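Local coordinates for inactive glucansucrase (Lactobacillus reuteri, PDB 5JBD), which belongs to glycoside hydrolase family 70, whose members are built around a TIM barrel, and is an inactive glucansucrase that binds a calcium ion, at residues V520-N526 with N555-A559; M709-Y713 with G793-Q797; T571-L576 with Y604-V609; G685-F689 with L742-E746. All coordinates share one frame. Residue numbers count along the deposited sequence, not the author numbering.

Contact 1 (V520-N526 with N555-A559). With ACT (acetate ion), chain D.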
loop_
_atom_site.group_PDB
_atom_site.type_symbol
_atom_site.label_atom_id
_atom_site.label_comp_id
_atom_site.label_asym_id
_atom_site.label_seq_id
_atom_site.Cartn_x
_atom_site.Cartn_y
_atom_site.Cartn_z
ATOM N N VAL A 520 -0.051 -9.599 39.169
ATOM C CA VAL A 520 1.276 -9.947 39.707
ATOM C C VAL A 520 2.262 -9.025 39.028
ATOM O O VAL A 520 2.644 -9.239 37.879
ATOM C CB VAL A 520 1.644 -11.426 39.459
ATOM C CG1 VAL A 520 2.844 -11.811 40.303
ATOM C CG2 VAL A 520 0.459 -12.326 39.798
ATOM N N VAL A 521 2.671 -7.996 39.761
ATOM C CA VAL A 521 3.482 -6.912 39.211
ATOM C C VAL A 521 4.899 -7.352 38.836
ATOM O O VAL A 521 5.411 -6.949 37.792
ATOM C CB VAL A 521 3.509 -5.715 40.197
ATOM C CG1 VAL A 521 4.615 -4.728 39.854
ATOM C CG2 VAL A 521 2.147 -5.022 40.191
ATOM N N ASP A 522 5.537 -8.157 39.688
ATOM C CA ASP A 522 6.918 -8.611 39.427
ATOM C C ASP A 522 7.236 -9.950 40.111
ATOM O O ASP A 522 6.347 -10.581 40.677
ATOM C CB ASP A 522 7.909 -7.498 39.805
ATOM C CG ASP A 522 7.983 -7.230 41.310
ATOM O OD1 ASP A 522 7.653 -8.099 42.153
ATOM O OD2 ASP A 522 8.402 -6.116 41.657
ATOM N N ALA A 523 8.494 -10.382 40.039
ATOM C CA ALA A 523 8.915 -11.685 40.568
ATOM C C ALA A 523 8.759 -11.850 42.092
ATOM O O ALA A 523 8.777 -12.971 42.584
ATOM C CB ALA A 523 10.365 -11.982 40.168
ATOM N N ASN A 524 8.640 -10.740 42.815
ATOM C CA ASN A 524 8.513 -10.757 44.267
ATOM C C ASN A 524 7.076 -10.574 44.787
ATOM O O ASN A 524 6.860 -10.669 45.996
ATOM C CB ASN A 524 9.433 -9.685 44.865
ATOM C CG ASN A 524 10.886 -9.878 44.461
ATOM O OD1 ASN A 524 11.557 -8.951 44.008
ATOM N ND2 ASN A 524 11.366 -11.077 44.613
ATOM N N SER A 525 6.106 -10.349 43.895
ATOM C CA SER A 525 4.704 -10.120 44.291
ATOM C C SER A 525 3.987 -11.417 44.607
ATOM O O SER A 525 4.244 -12.427 43.976
ATOM C CB SER A 525 3.913 -9.439 43.165
ATOM O OG SER A 525 4.596 -8.321 42.648
ATOM N N ASN A 526 3.049 -11.364 45.551
ATOM C CA ASN A 526 2.173 -12.505 45.862
ATOM C C ASN A 526 0.948 -12.609 44.955
ATOM O O ASN A 526 0.370 -13.698 44.832
ATOM C CB ASN A 526 1.687 -12.437 47.311
ATOM C CG ASN A 526 2.802 -12.662 48.306
ATOM O OD1 ASN A 526 3.052 -11.820 49.165
ATOM N ND2 ASN A 526 3.489 -13.795 48.185
ATOM N N ASN A 555 12.641 -18.686 36.664
ATOM C CA ASN A 555 11.969 -18.049 37.784
ATOM C C ASN A 555 10.535 -17.658 37.420
ATOM O O ASN A 555 10.310 -16.631 36.768
ATOM C CB ASN A 555 12.732 -16.819 38.270
ATOM C CG ASN A 555 12.102 -16.208 39.509
ATOM O OD1 ASN A 555 11.242 -16.831 40.145
ATOM N ND2 ASN A 555 12.549 -15.017 39.889
ATOM N N MET A 556 9.569 -18.447 37.887
ATOM C CA MET A 556 8.145 -18.161 37.669
ATOM C C MET A 556 7.595 -17.075 38.606
ATOM O O MET A 556 6.518 -16.522 38.348
ATOM C CB MET A 556 7.321 -19.448 37.806
ATOM C CG MET A 556 7.823 -20.617 36.955
ATOM S SD MET A 556 7.935 -20.250 35.187
ATOM C CE MET A 556 6.205 -20.088 34.781
ATOM N N GLY A 557 8.318 -16.794 39.689
ATOM C CA GLY A 557 7.943 -15.774 40.660
ATOM C C GLY A 557 7.415 -16.329 41.970
ATOM O O GLY A 557 6.953 -17.471 42.035
ATOM N N ARG A 558 7.444 -15.486 42.999
ATOM C CA ARG A 558 6.999 -15.843 44.351
ATOM C C ARG A 558 5.515 -16.191 44.431
ATOM O O ARG A 558 5.109 -16.908 45.331
ATOM C CB ARG A 558 7.284 -14.705 45.358
ATOM C CG ARG A 558 8.756 -14.435 45.617
ATOM C CD ARG A 558 9.377 -15.535 46.466
ATOM N NE ARG A 558 10.831 -15.409 46.530
ATOM C CZ ARG A 558 11.650 -16.344 47.007
ATOM N NH1 ARG A 558 11.172 -17.497 47.484
ATOM N NH2 ARG A 558 12.968 -16.118 47.013
ATOM N N ALA A 559 4.714 -15.690 43.492
ATOM C CA ALA A 559 3.303 -16.061 43.414
ATOM C C ALA A 559 3.082 -17.499 42.974
ATOM O O ALA A 559 1.960 -17.983 43.056
ATOM C CB ALA A 559 2.558 -15.113 42.473
HETATM C C ACT D . 1.581 -7.961 46.386
HETATM O O ACT D . 1.017 -8.592 45.462
HETATM O OXT ACT D . 2.669 -8.343 46.872
HETATM C CH3 ACT D . 0.943 -6.715 46.927
HETATM O O HOH W 1 5.611 -13.188 41.862
HETATM O O HOH W 2 11.341 -14.230 42.440
HETATM O O HOH W 3 -0.284 -16.501 44.101
#
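Two connecting loops of the antiparallel beta region meet here, a type I turn from D522 to S525 packing on the bend that follows strand 550-555. Each side holds an Asx turn: D522 OD1 accepts from N524 N (2.9 Å), N555 OD1 from G557 N (3.0 Å). The direct link is R558 N to A523 O, 2.9 Å and nearly straight. Water 1 donates to D522 O and S525 O and accepts from A559 N; water 2 joins A523 O to N555 ND2; water 3 lies between N526 O and A559 O. N526 N donates a weak 3.3 Å hydrogen bond to acetate OXT, probably from the crystallisation liquor. Alanine suits 559, its small CB fitting 4.0 Å from V520 CG1 and 3.5 Å from N526 O. Glycine suits 557, where a side chain would press on the preceding carbonyl oxygen. R558 bonds N594 through NH1. With one direct hydrogen bond and several shared waters, the loops are joined mainly through backbone polarity and hydration.

Contact 2 (M709-Y713 with G793-Q797)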
loop_
_atom_site.group_PDB
_atom_site.type_symbol
_atom_site.label_atom_id
_atom_site.label_comp_id
_atom_site.label_asym_id
_atom_site.label_seq_id
_atom_site.Cartn_x
_atom_site.Cartn_y
_atom_site.Cartn_z
ATOM N N MET A 709 -6.634 2.169 -5.855
ATOM C CA MET A 709 -8.092 2.294 -5.955
ATOM C C MET A 709 -8.503 3.481 -6.817
ATOM O O MET A 709 -7.812 4.496 -6.865
ATOM C CB MET A 709 -8.761 2.336 -4.562
ATOM C CG MET A 709 -8.899 3.704 -3.882
ATOM S SD MET A 709 -7.321 4.544 -3.713
ATOM C CE MET A 709 -6.825 3.899 -2.104
ATOM N N THR A 710 -9.633 3.306 -7.504
ATOM C CA THR A 710 -10.230 4.312 -8.366
ATOM C C THR A 710 -11.433 5.002 -7.730
ATOM O O THR A 710 -11.882 6.020 -8.253
ATOM C CB THR A 710 -10.700 3.665 -9.695
ATOM O OG1 THR A 710 -11.637 2.606 -9.419
ATOM C CG2 THR A 710 -9.514 3.080 -10.450
ATOM N N ASP A 711 -11.976 4.433 -6.645
ATOM C CA ASP A 711 -13.177 4.970 -5.990
ATOM C C ASP A 711 -13.131 4.664 -4.485
ATOM O O ASP A 711 -13.237 3.511 -4.082
ATOM C CB ASP A 711 -14.454 4.378 -6.639
ATOM C CG ASP A 711 -15.734 5.101 -6.226
ATOM O OD1 ASP A 711 -15.838 5.594 -5.072
ATOM O OD2 ASP A 711 -16.670 5.193 -7.069
ATOM N N ARG A 712 -12.987 5.718 -3.680
ATOM C CA ARG A 712 -12.827 5.614 -2.220
ATOM C C ARG A 712 -14.123 5.293 -1.472
ATOM O O ARG A 712 -14.079 4.907 -0.301
ATOM C CB ARG A 712 -12.291 6.923 -1.652
ATOM C CG ARG A 712 -10.835 7.223 -1.959
ATOM C CD ARG A 712 -10.476 8.541 -1.294
ATOM N NE ARG A 712 -9.046 8.820 -1.247
ATOM C CZ ARG A 712 -8.499 9.841 -0.577
ATOM N NH1 ARG A 712 -9.254 10.702 0.104
ATOM N NH2 ARG A 712 -7.183 9.998 -0.593
ATOM N N TYR A 713 -15.267 5.453 -2.134
ATOM C CA TYR A 713 -16.564 5.226 -1.503
ATOM C C TYR A 713 -17.317 3.996 -1.988
ATOM O O TYR A 713 -18.212 3.541 -1.286
ATOM C CB TYR A 713 -17.443 6.467 -1.667
ATOM C CG TYR A 713 -16.923 7.646 -0.882
ATOM C CD1 TYR A 713 -15.997 8.533 -1.435
ATOM C CD2 TYR A 713 -17.334 7.870 0.426
ATOM C CE1 TYR A 713 -15.512 9.610 -0.703
ATOM C CE2 TYR A 713 -16.853 8.952 1.160
ATOM C CZ TYR A 713 -15.945 9.817 0.590
ATOM O OH TYR A 713 -15.482 10.877 1.344
ATOM N N GLY A 793 -12.471 9.484 -9.794
ATOM C CA GLY A 793 -13.020 9.235 -8.462
ATOM C C GLY A 793 -14.286 8.398 -8.466
ATOM O O GLY A 793 -14.710 7.922 -7.403
ATOM N N GLY A 794 -14.907 8.246 -9.648
ATOM C CA GLY A 794 -16.077 7.399 -9.825
ATOM C C GLY A 794 -17.334 8.083 -9.339
ATOM O O GLY A 794 -17.291 9.209 -8.830
ATOM N N ASN A 795 -18.452 7.374 -9.460
ATOM C CA ASN A 795 -19.732 7.840 -8.928
ATOM C C ASN A 795 -19.751 7.889 -7.397
ATOM O O ASN A 795 -20.542 8.640 -6.816
ATOM C CB ASN A 795 -20.884 6.981 -9.455
ATOM C CG ASN A 795 -21.120 7.181 -10.951
ATOM O OD1 ASN A 795 -20.755 8.221 -11.531
ATOM N ND2 ASN A 795 -21.750 6.197 -11.582
ATOM N N GLY A 796 -18.896 7.103 -6.746
ATOM C CA GLY A 796 -18.737 7.178 -5.293
ATOM C C GLY A 796 -18.280 8.552 -4.831
ATOM O O GLY A 796 -18.862 9.131 -3.911
ATOM N N GLN A 797 -17.240 9.081 -5.461
ATOM C CA GLN A 797 -16.786 10.425 -5.122
ATOM C C GLN A 797 -17.843 11.488 -5.456
ATOM O O GLN A 797 -18.009 12.461 -4.713
ATOM C CB GLN A 797 -15.464 10.751 -5.826
ATOM C CG GLN A 797 -14.732 11.941 -5.216
ATOM C CD GLN A 797 -14.184 11.654 -3.812
ATOM O OE1 GLN A 797 -13.687 10.559 -3.543
ATOM N NE2 GLN A 797 -14.247 12.641 -2.930
HETATM O O HOH W 4 -12.928 8.197 -4.920
#
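The loop between strand 696-697 and helix 727-739 here meets the start of helix 794-800, just after strand 784-791. Hydrogen bonding centres on the D711 carboxylate: OD2 accepts from G796 N at 3.0 Å, while OD1 accepts from Y713 N at 3.0 Å, an Asx turn, and from the backbone of N714. Aspartate suits because it is short and offers acceptors to helix and loop at once. Water 4 accepts from R712 N and donates to G793 O and Q797 OE1. Steric fit explains the glycines: an ideal CB on G794 would lie 2.3 Å from D711 OD2, on G796 2.0 Å from D711 OD1, and on G793 would jam against the preceding carbonyl oxygen. At the edge of the Y713 ring, Q797 OE1 lies 3.5 Å from Y713 CE1, and F261 packs edge-to-face; the Y713 hydroxyl bonds E254, and Q797 NE2 bonds I833 O. The D711 charge is thus met by backbone amides, so a carboxylate is buried without a cationic partner from either segment.

Contact 3 (T571-L576 with Y604-V609)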
loop_
_atom_site.group_PDB
_atom_site.type_symbol
_atom_site.label_atom_id
_atom_site.label_comp_id
_atom_site.label_asym_id
_atom_site.label_seq_id
_atom_site.Cartn_x
_atom_site.Cartn_y
_atom_site.Cartn_z
ATOM N N THR A 571 9.723 -29.094 22.081
ATOM C CA THR A 571 10.364 -29.419 20.803
ATOM C C THR A 571 10.749 -30.910 20.758
ATOM O O THR A 571 11.215 -31.459 21.760
ATOM C CB THR A 571 11.593 -28.514 20.563
ATOM O OG1 THR A 571 11.199 -27.135 20.670
ATOM C CG2 THR A 571 12.193 -28.739 19.206
ATOM N N THR A 572 10.564 -31.530 19.586
ATOM C CA THR A 572 10.991 -32.921 19.306
ATOM C C THR A 572 11.944 -32.922 18.114
ATOM O O THR A 572 12.105 -31.902 17.443
ATOM C CB THR A 572 9.795 -33.836 18.948
ATOM O OG1 THR A 572 9.239 -33.417 17.695
ATOM C CG2 THR A 572 8.729 -33.800 20.034
ATOM N N GLU A 573 12.563 -34.073 17.823
ATOM C CA GLU A 573 13.499 -34.152 16.687
ATOM C C GLU A 573 12.844 -33.761 15.356
ATOM O O GLU A 573 13.487 -33.118 14.519
ATOM C CB GLU A 573 14.150 -35.550 16.575
ATOM C CG GLU A 573 15.096 -35.923 17.726
ATOM C CD GLU A 573 16.283 -34.980 17.936
ATOM O OE1 GLU A 573 16.763 -34.335 16.968
ATOM O OE2 GLU A 573 16.757 -34.897 19.094
ATOM N N ASN A 574 11.573 -34.125 15.178
ATOM C CA ASN A 574 10.829 -33.841 13.934
ATOM C C ASN A 574 9.989 -32.557 13.932
ATOM O O ASN A 574 9.729 -32.008 12.854
ATOM C CB ASN A 574 9.934 -35.031 13.564
ATOM C CG ASN A 574 10.735 -36.265 13.203
ATOM O OD1 ASN A 574 11.879 -36.181 12.732
ATOM N ND2 ASN A 574 10.137 -37.428 13.430
ATOM N N GLY A 575 9.583 -32.069 15.104
ATOM C CA GLY A 575 8.767 -30.846 15.148
ATOM C C GLY A 575 8.438 -30.379 16.547
ATOM O O GLY A 575 9.348 -30.173 17.367
ATOM N N LEU A 576 7.143 -30.201 16.811
ATOM C CA LEU A 576 6.632 -29.756 18.113
ATOM C C LEU A 576 5.667 -30.804 18.641
ATOM O O LEU A 576 5.065 -31.527 17.849
ATOM C CB LEU A 576 5.882 -28.432 17.959
ATOM C CG LEU A 576 6.681 -27.232 17.455
ATOM C CD1 LEU A 576 5.757 -26.051 17.189
ATOM C CD2 LEU A 576 7.756 -26.854 18.462
ATOM N N TYR A 604 17.729 -28.247 18.459
ATOM C CA TYR A 604 17.076 -29.078 17.449
ATOM C C TYR A 604 17.131 -28.399 16.096
ATOM O O TYR A 604 17.312 -27.176 15.985
ATOM C CB TYR A 604 15.610 -29.299 17.791
ATOM C CG TYR A 604 15.357 -30.132 19.009
ATOM C CD1 TYR A 604 15.270 -29.551 20.266
ATOM C CD2 TYR A 604 15.163 -31.500 18.907
ATOM C CE1 TYR A 604 15.004 -30.310 21.394
ATOM C CE2 TYR A 604 14.895 -32.277 20.033
ATOM C CZ TYR A 604 14.821 -31.676 21.271
ATOM O OH TYR A 604 14.561 -32.424 22.399
ATOM N N SER A 605 16.935 -29.199 15.058
ATOM C CA SER A 605 16.866 -28.690 13.701
ATOM C C SER A 605 15.767 -29.450 12.974
ATOM O O SER A 605 15.938 -30.619 12.613
ATOM C CB SER A 605 18.211 -28.860 12.998
ATOM O OG SER A 605 18.183 -28.256 11.721
ATOM N N ASN A 606 14.624 -28.784 12.785
ATOM C CA ASN A 606 13.485 -29.358 12.060
ATOM C C ASN A 606 12.689 -28.209 11.403
ATOM O O ASN A 606 13.052 -27.040 11.594
ATOM C CB ASN A 606 12.680 -30.265 13.006
ATOM C CG ASN A 606 11.983 -29.502 14.111
ATOM O OD1 ASN A 606 11.284 -28.514 13.860
ATOM N ND2 ASN A 606 12.126 -29.983 15.342
ATOM N N PRO A 607 11.618 -28.516 10.633
ATOM C CA PRO A 607 10.943 -27.418 9.938
ATOM C C PRO A 607 10.336 -26.331 10.846
ATOM O O PRO A 607 10.187 -25.190 10.397
ATOM C CB PRO A 607 9.839 -28.138 9.133
ATOM C CG PRO A 607 10.346 -29.535 8.963
ATOM C CD PRO A 607 11.035 -29.821 10.265
ATOM N N TYR A 608 10.016 -26.700 12.087
ATOM C CA TYR A 608 9.363 -25.831 13.052
ATOM C C TYR A 608 10.353 -25.064 13.943
ATOM O O TYR A 608 10.094 -23.910 14.271
ATOM C CB TYR A 608 8.418 -26.662 13.935
ATOM C CG TYR A 608 7.336 -27.366 13.133
ATOM C CD1 TYR A 608 6.127 -26.738 12.874
ATOM C CD2 TYR A 608 7.538 -28.653 12.595
ATOM C CE1 TYR A 608 5.133 -27.359 12.121
ATOM C CE2 TYR A 608 6.549 -29.280 11.836
ATOM C CZ TYR A 608 5.351 -28.618 11.603
ATOM O OH TYR A 608 4.360 -29.204 10.865
ATOM N N VAL A 609 11.473 -25.701 14.308
ATOM C CA VAL A 609 12.438 -25.165 15.291
ATOM C C VAL A 609 13.887 -25.346 14.805
ATOM O O VAL A 609 14.282 -26.442 14.373
ATOM C CB VAL A 609 12.274 -25.850 16.672
ATOM C CG1 VAL A 609 13.263 -25.286 17.701
ATOM C CG2 VAL A 609 10.842 -25.731 17.176
HETATM O O HOH W 5 12.314 -31.097 24.324
#
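Y604, in rotamer m, turns one ring face to T571, whose own m rotamer sets CG2 3.7 Å from the ring centroid, a CH-pi contact; T571 OG1 bonds L613 O. E573 folds back through two m torsions, bringing OE2 to 3.3 Å from Y604 CE2, where it forms a salt bridge with K602, which also makes a cation-pi contact with Y604. In rotamer p, T572 curls OG1 to G575 N at 2.9 Å, an ST motif. That bond, with T572 N to G575 O at 2.9 Å, closes the tight bend between strands 564-571 and 576-577, an antiparallel pair of the beta domain, against the bend that leaves strand 596-605. N606, also p, stabilises this second bend, which N606 N to V609 O (2.9 Å) closes: OD1 accepts from Y608 N (2.8 Å) and V609 N (2.9 Å), an Asx turn and motif together, while ND2 reaches over to G575 O in a weak 3.4 Å bond and lies 2.8 Å from T572 O. Glycine suits 575, because an ideal CB would sit 3.0 Å from Y608 CD2. L576, m then t, swings CD2 to 3.5 Å from V609 CG2 and sets CG 4.0 Å from Y608 CB.

Contact 4 (G685-F689 with L742-E746)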
loop_
_atom_site.group_PDB
_atom_site.type_symbol
_atom_site.label_atom_id
_atom_site.label_comp_id
_atom_site.label_asym_id
_atom_site.label_seq_id
_atom_site.Cartn_x
_atom_site.Cartn_y
_atom_site.Cartn_z
ATOM N N GLY A 685 -9.182 -15.659 20.507
ATOM C CA GLY A 685 -8.829 -14.469 21.284
ATOM C C GLY A 685 -8.529 -13.210 20.475
ATOM O O GLY A 685 -7.944 -12.255 21.007
ATOM N N ILE A 686 -8.930 -13.185 19.199
ATOM C CA ILE A 686 -8.779 -11.979 18.374
ATOM C C ILE A 686 -9.817 -10.976 18.860
ATOM O O ILE A 686 -10.997 -11.322 19.007
ATOM C CB ILE A 686 -8.981 -12.277 16.875
ATOM C CG1 ILE A 686 -7.868 -13.205 16.368
ATOM C CG2 ILE A 686 -8.993 -10.995 16.071
ATOM C CD1 ILE A 686 -8.220 -13.940 15.101
ATOM N N THR A 687 -9.372 -9.765 19.177
ATOM C CA THR A 687 -10.275 -8.711 19.639
ATOM C C THR A 687 -10.500 -7.614 18.586
ATOM O O THR A 687 -11.512 -6.908 18.643
ATOM C CB THR A 687 -9.728 -8.050 20.922
ATOM O OG1 THR A 687 -8.505 -7.379 20.625
ATOM C CG2 THR A 687 -9.502 -9.072 22.034
ATOM N N ASP A 688 -9.563 -7.477 17.644
ATOM C CA ASP A 688 -9.561 -6.393 16.676
ATOM C C ASP A 688 -9.231 -6.941 15.295
ATOM O O ASP A 688 -8.145 -7.490 15.079
ATOM C CB ASP A 688 -8.550 -5.334 17.109
ATOM C CG ASP A 688 -9.032 -4.553 18.324
ATOM O OD1 ASP A 688 -9.837 -3.604 18.149
ATOM O OD2 ASP A 688 -8.632 -4.929 19.459
ATOM N N PHE A 689 -10.175 -6.787 14.370
ATOM C CA PHE A 689 -10.117 -7.421 13.039
ATOM C C PHE A 689 -9.748 -6.366 12.007
ATOM O O PHE A 689 -10.547 -5.460 11.718
ATOM C CB PHE A 689 -11.474 -8.072 12.742
ATOM C CG PHE A 689 -11.430 -9.189 11.719
ATOM C CD1 PHE A 689 -11.652 -8.927 10.382
ATOM C CD2 PHE A 689 -11.204 -10.507 12.109
ATOM C CE1 PHE A 689 -11.626 -9.946 9.442
ATOM C CE2 PHE A 689 -11.185 -11.539 11.173
ATOM C CZ PHE A 689 -11.394 -11.255 9.840
ATOM N N LEU A 742 -16.068 -8.908 18.622
ATOM C CA LEU A 742 -14.876 -8.221 18.092
ATOM C C LEU A 742 -15.195 -6.788 17.714
ATOM O O LEU A 742 -16.364 -6.436 17.483
ATOM C CB LEU A 742 -14.347 -8.927 16.826
ATOM C CG LEU A 742 -13.502 -10.183 17.060
ATOM C CD1 LEU A 742 -14.345 -11.321 17.596
ATOM C CD2 LEU A 742 -12.760 -10.608 15.798
ATOM N N LYS A 743 -14.149 -5.978 17.615
ATOM C CA LYS A 743 -14.213 -4.686 16.940
ATOM C C LYS A 743 -13.468 -4.825 15.634
ATOM O O LYS A 743 -12.616 -5.709 15.497
ATOM C CB LYS A 743 -13.593 -3.576 17.794
ATOM C CG LYS A 743 -14.300 -3.358 19.139
ATOM C CD LYS A 743 -15.705 -2.812 18.970
ATOM C CE LYS A 743 -16.295 -2.421 20.324
ATOM N NZ LYS A 743 -17.018 -3.553 20.926
ATOM N N VAL A 744 -13.806 -3.965 14.674
ATOM C CA VAL A 744 -13.312 -4.083 13.306
ATOM C C VAL A 744 -12.698 -2.769 12.822
ATOM O O VAL A 744 -13.323 -1.709 12.938
ATOM C CB VAL A 744 -14.465 -4.476 12.348
ATOM C CG1 VAL A 744 -13.917 -4.893 10.984
ATOM C CG2 VAL A 744 -15.328 -5.589 12.940
ATOM N N GLN A 745 -11.504 -2.838 12.239
ATOM C CA GLN A 745 -10.848 -1.661 11.657
ATOM C C GLN A 745 -10.761 -1.758 10.146
ATOM O O GLN A 745 -10.636 -2.846 9.593
ATOM C CB GLN A 745 -9.445 -1.459 12.229
ATOM C CG GLN A 745 -9.426 -1.146 13.723
ATOM C CD GLN A 745 -9.537 -2.372 14.625
ATOM O OE1 GLN A 745 -8.999 -3.441 14.320
ATOM N NE2 GLN A 745 -10.255 -2.227 15.738
ATOM N N GLU A 746 -10.834 -0.612 9.478
ATOM C CA GLU A 746 -10.625 -0.545 8.025
ATOM C C GLU A 746 -9.279 0.085 7.765
ATOM O O GLU A 746 -8.871 1.026 8.444
ATOM C CB GLU A 746 -11.733 0.273 7.322
ATOM C CG GLU A 746 -11.494 0.620 5.849
ATOM C CD GLU A 746 -11.399 -0.574 4.893
ATOM O OE1 GLU A 746 -11.010 -1.703 5.310
ATOM O OE2 GLU A 746 -11.680 -0.359 3.684
#
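Parallel strand pairing uses the backbone groups alternately. K743 N donates to T687 O (3.0 Å), F689 N to K743 O (2.9 Å) and Q745 N to F689 O (2.8 Å), with D688 bridged to K743 and F689 to V744. The V744 amide turns from this partner to D278. CA-H...O contacts add to the carbonyls: D688 CA lies 3.3 Å from K743 O, and V744 CA 3.5 Å from F689 O. D688 uses both carboxylate oxygens: OD1 accepts from Q745 NE2 (2.8 Å), and OD2 from T687 OG1 (2.7 Å) while also bonded to H650. T687 OG1 is bonded to M651 N as well, so a threonine hydroxyl, donor and acceptor in one, fits the spot, and glutamine suits 745 because its amide offers NE2 as donor to D688 and OE1 as partner of Y319 OH. G685 ends the preceding helix in a Schellman motif. L742 CD2 packs 3.8 Å from I686 CG2 and 4.0 Å from F689 CD2. These strands are neighbours in the barrel, joined in a beta-alpha-beta crossover by helix 727-739, which covers V744 and F689, while F681 of helix 678-683 meets the F689 ring edge-to-face and closes over I686 and L742.

How the contacts relate
Contacts 1 and 3 lie in the antiparallel beta region, their centres 31 Å apart and nearest atoms about 16 Å; contact 4 belongs to the parallel barrel sheet, 32 Å from each between centres. Contact 2 is closest to contact 4, about 7 Å between nearest atoms, and their segments alternate along the chain: 709-713 falls within the connection from strand 688-691 to strand 743-748. That strand leads on to N751, which binds calcium with E237, D243 and N287, and the R712 side chain of contact 2 is about 10 Å from the ion. Contacts 2 and 3 sit on opposite sides of the chain's centre, 50 Å between centres, and the centres of contacts 1 and 2 are about 55 Å apart.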